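Local structure of alkaline phosphatase D (Bacillus subtilis, 2YEQ) at residues A[325-330]-A[450-455]; A[370-375]-A[475-480]. The protein catalyses the hydrolysis of phosphate esters, acting as a phosphodiesterase and alkaline phosphatase with iron and calcium in its active site. All coordinates share one frame; numbering follows the deposited sequence.

In the fold
Both contacts join the two facing mixed sheets of the calcineurin-like metallophosphatase sandwich, their centres about 8 Å apart. Along the chain the segments alternate: 325-330, 370-375, 450-455, 475-480. The first two lie on or lead into neighbouring parallel strands of one sheet, 325-329 and 374-378, and the last two lie on or leave neighbouring antiparallel strands of the other, 451-459 and 470-477. Interaction 1 is a buried tryptophan pair between the sheets; interaction 2 lies beside it, further from the chain's centre. Lys479 of interaction 2 packs on the Trp325 ring of interaction 1. Strand 374-378 runs on to Asp380 and His382, ligands of calcium and iron, so the sandwich carries part of the metal site.

Interaction 1: A[325-330]-A[450-455]; sequences WNVLAQ and HQWKAD. With PE5 (3,6,9,12,15,18,21,24-octaoxahexacosan-1-ol), chain H.
Trp452 drives the edge of its indole into the face of Trp325, a T-shaped stack; no hydrogen bond joins the two segments. The five-membered ring of Trp325 and the six-membered ring of Trp452 have centroids 5.4 Å apart and planes at 73°. The leading edge atom is Trp452 CE3, 3.8 Å from Trp325 CD2 and offset toward the rim of that ring. Trp452 CB adds a CH-pi contact over the same indole, 4.1 Å from the centroid of the Trp325 six-membered ring. Beyond the stack, Val327 CG2 sits 3.6 Å from Trp452 CH2, where the valine and the indole cross at about a right angle. In Trp452, CB points toward the other segment, and CG, anti to the backbone N (chi1 -171°), turns beside the carbonyl carbon, on the Val327 side. The Trp325 indole reaches the opposing backbone, with CZ2 3.6 Å from Gln451 C, and its NE1 is held by a hydrogen bond to Thr448 O, which would fix the rotation of the ring. The outward side of strand 451-459 is polar: Gln451 NE2 gives a hydrogen bond of 2.6 Å to O3 of a polyether molecule, which curls round Lys453 so that NZ bonds its O1, at 2.6 Å. The strand segments 325-329 and 451-455 run at 34° to each other, as in an aligned beta sandwich. Val375 of strand 374-378 touches both tryptophans, as does Val447 of strand 440-448, so the aromatic pair is flanked by a neighbouring strand from each sheet.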
loop_
_atom_site.group_PDB
_atom_site.type_symbol
_atom_site.label_atom_id
_atom_site.label_comp_id
_atom_site.label_asym_id
_atom_site.label_seq_id
_atom_site.Cartn_x
_atom_site.Cartn_y
_atom_site.Cartn_z
ATOM N N TRP A 325 -1.991 13.111 16.296
ATOM C CA TRP A 325 -1.008 12.236 15.662
ATOM C C TRP A 325 -0.627 12.746 14.262
ATOM O O TRP A 325 -1.440 13.354 13.556
ATOM C CB TRP A 325 -1.565 10.827 15.537
ATOM C CG TRP A 325 -1.901 10.189 16.857
ATOM C CD1 TRP A 325 -3.118 10.167 17.470
ATOM C CD2 TRP A 325 -1.005 9.522 17.725
ATOM N NE1 TRP A 325 -3.038 9.503 18.675
ATOM C CE2 TRP A 325 -1.748 9.094 18.855
ATOM C CE3 TRP A 325 0.358 9.234 17.666
ATOM C CZ2 TRP A 325 -1.164 8.410 19.907
ATOM C CZ3 TRP A 325 0.926 8.550 18.686
ATOM C CH2 TRP A 325 0.170 8.136 19.806
ATOM N N ASN A 326 0.621 12.504 13.889
ATOM C CA ASN A 326 1.139 12.843 12.547
ATOM C C ASN A 326 1.588 11.539 11.950
ATOM O O ASN A 326 2.361 10.814 12.559
ATOM C CB ASN A 326 2.308 13.809 12.664
ATOM C CG ASN A 326 1.873 15.176 13.046
ATOM O OD1 ASN A 326 1.125 15.815 12.319
ATOM N ND2 ASN A 326 2.343 15.657 14.206
ATOM N N VAL A 327 1.034 11.190 10.793
ATOM C CA VAL A 327 1.225 9.847 10.236
ATOM C C VAL A 327 1.894 9.970 8.864
ATOM O O VAL A 327 1.522 10.846 8.089
ATOM C CB VAL A 327 -0.118 9.111 10.110
ATOM C CG1 VAL A 327 0.070 7.652 9.592
ATOM C CG2 VAL A 327 -0.851 9.109 11.487
ATOM N N LEU A 328 2.907 9.139 8.641
ATOM C CA LEU A 328 3.527 8.958 7.330
ATOM C C LEU A 328 3.082 7.608 6.766
ATOM O O LEU A 328 3.524 6.569 7.197
ATOM C CB LEU A 328 5.058 8.995 7.430
ATOM C CG LEU A 328 5.764 10.222 8.009
ATOM C CD1 LEU A 328 7.288 10.173 7.649
ATOM C CD2 LEU A 328 5.084 11.467 7.558
ATOM N N ALA A 329 2.159 7.639 5.829
ATOM C CA ALA A 329 1.695 6.419 5.177
ATOM C C ALA A 329 2.565 6.267 3.939
ATOM O O ALA A 329 2.398 7.022 2.987
ATOM C CB ALA A 329 0.254 6.570 4.776
ATOM N N GLN A 330 3.459 5.295 3.953
ATOM C CA GLN A 330 4.478 5.207 2.910
ATOM C C GLN A 330 4.920 3.780 2.679
ATOM O O GLN A 330 4.296 2.844 3.197
ATOM C CB GLN A 330 5.641 6.171 3.225
ATOM C CG GLN A 330 6.364 5.898 4.533
ATOM C CD GLN A 330 7.497 4.934 4.366
ATOM O OE1 GLN A 330 8.351 5.102 3.476
ATOM N NE2 GLN A 330 7.491 3.883 5.165
ATOM N N HIS A 450 -4.628 9.744 23.015
ATOM C CA HIS A 450 -3.439 9.502 23.839
ATOM C C HIS A 450 -2.823 8.146 23.633
ATOM O O HIS A 450 -1.837 7.795 24.288
ATOM C CB HIS A 450 -3.786 9.707 25.322
ATOM C CG HIS A 450 -4.343 11.067 25.606
ATOM N ND1 HIS A 450 -3.738 12.222 25.154
ATOM C CD2 HIS A 450 -5.480 11.456 26.229
ATOM C CE1 HIS A 450 -4.466 13.268 25.505
ATOM N NE2 HIS A 450 -5.526 12.830 26.163
ATOM N N GLN A 451 -3.385 7.377 22.712
ATOM C CA GLN A 451 -2.890 6.052 22.468
ATOM C C GLN A 451 -3.071 5.559 21.022
ATOM O O GLN A 451 -4.146 5.716 20.437
ATOM C CB GLN A 451 -3.621 5.127 23.387
ATOM C CG GLN A 451 -3.094 3.767 23.385
ATOM C CD GLN A 451 -3.846 2.887 24.359
ATOM O OE1 GLN A 451 -3.669 2.991 25.584
ATOM N NE2 GLN A 451 -4.718 2.032 23.821
ATOM N N TRP A 452 -2.038 4.907 20.500
ATOM C CA TRP A 452 -2.085 4.255 19.185
ATOM C C TRP A 452 -1.904 2.781 19.411
ATOM O O TRP A 452 -0.902 2.359 19.970
ATOM C CB TRP A 452 -0.960 4.762 18.283
ATOM C CG TRP A 452 -1.068 4.288 16.843
ATOM C CD1 TRP A 452 -0.926 3.025 16.382
ATOM C CD2 TRP A 452 -1.363 5.103 15.717
ATOM N NE1 TRP A 452 -1.127 2.991 15.009
ATOM C CE2 TRP A 452 -1.376 4.267 14.580
ATOM C CE3 TRP A 452 -1.633 6.456 15.554
ATOM C CZ2 TRP A 452 -1.645 4.747 13.303
ATOM C CZ3 TRP A 452 -1.879 6.943 14.257
ATOM C CH2 TRP A 452 -1.895 6.082 13.164
ATOM N N LYS A 453 -2.856 1.985 18.954
ATOM C CA LYS A 453 -2.717 0.545 19.015
ATOM C C LYS A 453 -2.647 -0.058 17.611
ATOM O O LYS A 453 -3.444 0.312 16.744
ATOM C CB LYS A 453 -3.894 -0.077 19.763
ATOM C CG LYS A 453 -3.865 -1.593 19.764
ATOM C CD LYS A 453 -4.557 -2.197 20.992
ATOM C CE LYS A 453 -5.975 -1.810 21.076
ATOM N NZ LYS A 453 -6.751 -2.634 22.106
ATOM N N ALA A 454 -1.706 -0.973 17.427
ATOM C CA ALA A 454 -1.531 -1.723 16.196
ATOM C C ALA A 454 -1.708 -3.185 16.502
ATOM O O ALA A 454 -0.992 -3.730 17.344
ATOM C CB ALA A 454 -0.120 -1.474 15.604
ATOM N N ASP A 455 -2.657 -3.822 15.815
ATOM C CA ASP A 455 -2.836 -5.264 15.837
ATOM C C ASP A 455 -2.346 -5.908 14.543
ATOM O O ASP A 455 -2.786 -5.514 13.458
ATOM C CB ASP A 455 -4.335 -5.591 15.976
ATOM C CG ASP A 455 -4.970 -5.020 17.270
ATOM O OD1 ASP A 455 -4.278 -4.937 18.303
ATOM O OD2 ASP A 455 -6.169 -4.657 17.241
HETATM C C48 PE5 H . -8.687 -4.141 19.007
HETATM C C50 PE5 H . -9.555 -3.552 20.109
HETATM O O1 PE5 H . -8.887 -2.423 20.688
HETATM C C1 PE5 H . -9.718 -1.300 20.993
HETATM C C2 PE5 H . -8.886 -0.043 21.254
HETATM O O2 PE5 H . -8.614 0.099 22.647
HETATM C C3 PE5 H . -7.489 0.906 23.018
HETATM C C4 PE5 H . -7.202 0.681 24.502
HETATM O O3 PE5 H . -5.990 -0.064 24.713
HETATM C C5 PE5 H . -6.247 -1.355 25.265
HETATM C C6 PE5 H . -5.007 -2.183 25.515
HETATM O O4 PE5 H . -5.365 -3.570 25.506
HETATM C C7 PE5 H . -5.117 -4.199 24.255
HETATM C C8 PE5 H . -5.788 -5.544 24.107
HETATM O O5 PE5 H . -6.102 -5.758 22.722
HETATM C C9 PE5 H . -5.124 -6.586 22.101
#

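Interaction 2: A[370-375]-A[475-480]; sequences NLNNVV and FVYQKD
Tyr477 reaches from the end of strand 470-477 to Asn372, in the loop that leads from a Schellman-capped helix into strand 374-378, and so ties together strand ends of the two sheets of the metallophosphatase sandwich. Its CG lies anti to the backbone N (chi1 172°), on the side of Asn372. Its OH gives a hydrogen bond of 2.6 Å to Asn372 O. The carbonyl oxygen lies at the edge of the phenol ring, in its plane, while the hydroxyl is tilted 17° from the carbonyl plane and the C=O...OH angle is 148°. The chain then folds back over the phenol, with Lys479 N 3.5 Å above the ring and over its centre. A phenylalanine at Tyr477 would probably leave Asn372 O without its hydroxyl partner and the loop less firmly tied to the strand. The side chains of Asn372 and Lys479 cross at about a right angle, the amide nitrogen ND2 of Asn372 lying 3.7 Å from Lys479 CB. Asn373 is fixed by a side-chain hydrogen bond from Asn326 to its OD1. Lys479 NZ bonds His324 O, the lysine makes a cation-pi contact with Trp325, and its CD packs 3.9 Å from Asn373 CB.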
loop_
_atom_site.group_PDB
_atom_site.type_symbol
_atom_site.label_atom_id
_atom_site.label_comp_id
_atom_site.label_asym_id
_atom_site.label_seq_id
_atom_site.Cartn_x
_atom_site.Cartn_y
_atom_site.Cartn_z
ATOM N N ASN A 370 9.860 19.433 18.052
ATOM C CA ASN A 370 9.653 18.737 19.300
ATOM C C ASN A 370 8.504 17.725 19.282
ATOM O O ASN A 370 7.837 17.533 20.297
ATOM C CB ASN A 370 9.447 19.751 20.442
ATOM C CG ASN A 370 9.757 19.163 21.795
ATOM O OD1 ASN A 370 10.592 18.267 21.920
ATOM N ND2 ASN A 370 9.069 19.648 22.822
ATOM N N LEU A 371 8.290 17.061 18.144
ATOM C CA LEU A 371 7.160 16.132 18.013
ATOM C C LEU A 371 7.460 14.811 18.695
ATOM O O LEU A 371 8.584 14.293 18.651
ATOM C CB LEU A 371 6.809 15.893 16.535
ATOM C CG LEU A 371 6.470 17.111 15.684
ATOM C CD1 LEU A 371 6.145 16.668 14.249
ATOM C CD2 LEU A 371 5.314 17.905 16.269
ATOM N N ASN A 372 6.456 14.220 19.327
ATOM C CA ASN A 372 6.602 12.824 19.763
ATOM C C ASN A 372 5.397 11.953 19.394
ATOM O O ASN A 372 5.200 10.844 19.925
ATOM C CB ASN A 372 6.897 12.759 21.245
ATOM C CG ASN A 372 5.672 13.014 22.093
ATOM O OD1 ASN A 372 4.686 13.619 21.648
ATOM N ND2 ASN A 372 5.723 12.546 23.328
ATOM N N ASN A 373 4.662 12.432 18.404
ATOM C CA ASN A 373 3.420 11.804 17.944
ATOM C C ASN A 373 3.436 11.321 16.461
ATOM O O ASN A 373 2.407 11.373 15.754
ATOM C CB ASN A 373 2.302 12.802 18.165
ATOM C CG ASN A 373 2.392 13.981 17.258
ATOM O OD1 ASN A 373 3.410 14.212 16.587
ATOM N ND2 ASN A 373 1.340 14.752 17.228
ATOM N N VAL A 374 4.596 10.848 16.013
ATOM C CA VAL A 374 4.815 10.504 14.610
ATOM C C VAL A 374 4.733 9.008 14.463
ATOM O O VAL A 374 5.473 8.263 15.100
ATOM C CB VAL A 374 6.205 10.973 14.097
ATOM C CG1 VAL A 374 6.436 10.491 12.613
ATOM C CG2 VAL A 374 6.329 12.494 14.220
ATOM N N VAL A 375 3.829 8.554 13.608
ATOM C CA VAL A 375 3.736 7.146 13.331
ATOM C C VAL A 375 3.996 6.917 11.843
ATOM O O VAL A 375 3.463 7.631 11.011
ATOM C CB VAL A 375 2.336 6.606 13.713
ATOM C CG1 VAL A 375 2.161 5.177 13.221
ATOM C CG2 VAL A 375 2.121 6.731 15.273
ATOM N N PHE A 475 0.401 -3.969 19.910
ATOM C CA PHE A 475 1.307 -2.995 20.535
ATOM C C PHE A 475 0.580 -1.713 20.710
ATOM O O PHE A 475 -0.249 -1.336 19.874
ATOM C CB PHE A 475 2.578 -2.789 19.681
ATOM C CG PHE A 475 3.450 -4.005 19.602
ATOM C CD1 PHE A 475 3.255 -4.953 18.615
ATOM C CD2 PHE A 475 4.466 -4.202 20.511
ATOM C CE1 PHE A 475 4.041 -6.080 18.558
ATOM C CE2 PHE A 475 5.267 -5.314 20.443
ATOM C CZ PHE A 475 5.045 -6.267 19.487
ATOM N N VAL A 476 0.849 -1.035 21.822
ATOM C CA VAL A 476 0.351 0.298 22.029
ATOM C C VAL A 476 1.502 1.299 22.215
ATOM O O VAL A 476 2.514 0.965 22.807
ATOM C CB VAL A 476 -0.566 0.328 23.269
ATOM C CG1 VAL A 476 -0.923 1.747 23.608
ATOM C CG2 VAL A 476 -1.812 -0.466 23.008
ATOM N N TYR A 477 1.332 2.517 21.699
ATOM C CA TYR A 477 2.299 3.591 21.898
ATOM C C TYR A 477 1.550 4.727 22.526
ATOM O O TYR A 477 0.482 5.115 22.052
ATOM C CB TYR A 477 2.972 4.017 20.570
ATOM C CG TYR A 477 3.841 5.261 20.661
ATOM C CD1 TYR A 477 5.034 5.254 21.362
ATOM C CD2 TYR A 477 3.452 6.449 20.068
ATOM C CE1 TYR A 477 5.834 6.412 21.460
ATOM C CE2 TYR A 477 4.252 7.599 20.139
ATOM C CZ TYR A 477 5.442 7.566 20.831
ATOM O OH TYR A 477 6.205 8.707 20.919
ATOM N N GLN A 478 2.105 5.278 23.597
ATOM C CA GLN A 478 1.439 6.330 24.343
ATOM C C GLN A 478 2.195 7.648 24.488
ATOM O O GLN A 478 1.913 8.408 25.402
ATOM C CB GLN A 478 1.092 5.797 25.721
ATOM C CG GLN A 478 0.011 4.784 25.679
ATOM C CD GLN A 478 -0.257 4.134 27.025
ATOM O OE1 GLN A 478 0.532 4.248 27.967
ATOM N NE2 GLN A 478 -1.374 3.429 27.112
ATOM N N LYS A 479 3.103 7.958 23.579
ATOM C CA LYS A 479 3.736 9.284 23.574
ATOM C C LYS A 479 4.509 9.525 24.874
ATOM O O LYS A 479 4.309 10.514 25.572
ATOM C CB LYS A 479 2.705 10.402 23.363
ATOM C CG LYS A 479 1.791 10.218 22.158
ATOM C CD LYS A 479 1.201 11.556 21.714
ATOM C CE LYS A 479 -0.241 11.440 21.302
ATOM N NZ LYS A 479 -0.860 12.757 21.089
ATOM N N ASP A 480 5.365 8.580 25.205
ATOM C CA ASP A 480 6.267 8.726 26.326
ATOM C C ASP A 480 7.476 7.874 26.025
ATOM O O ASP A 480 7.485 7.113 25.028
ATOM C CB ASP A 480 5.589 8.347 27.659
ATOM C CG ASP A 480 5.051 6.902 27.695
ATOM O OD1 ASP A 480 5.636 5.985 27.088
ATOM O OD2 ASP A 480 4.034 6.665 28.385
#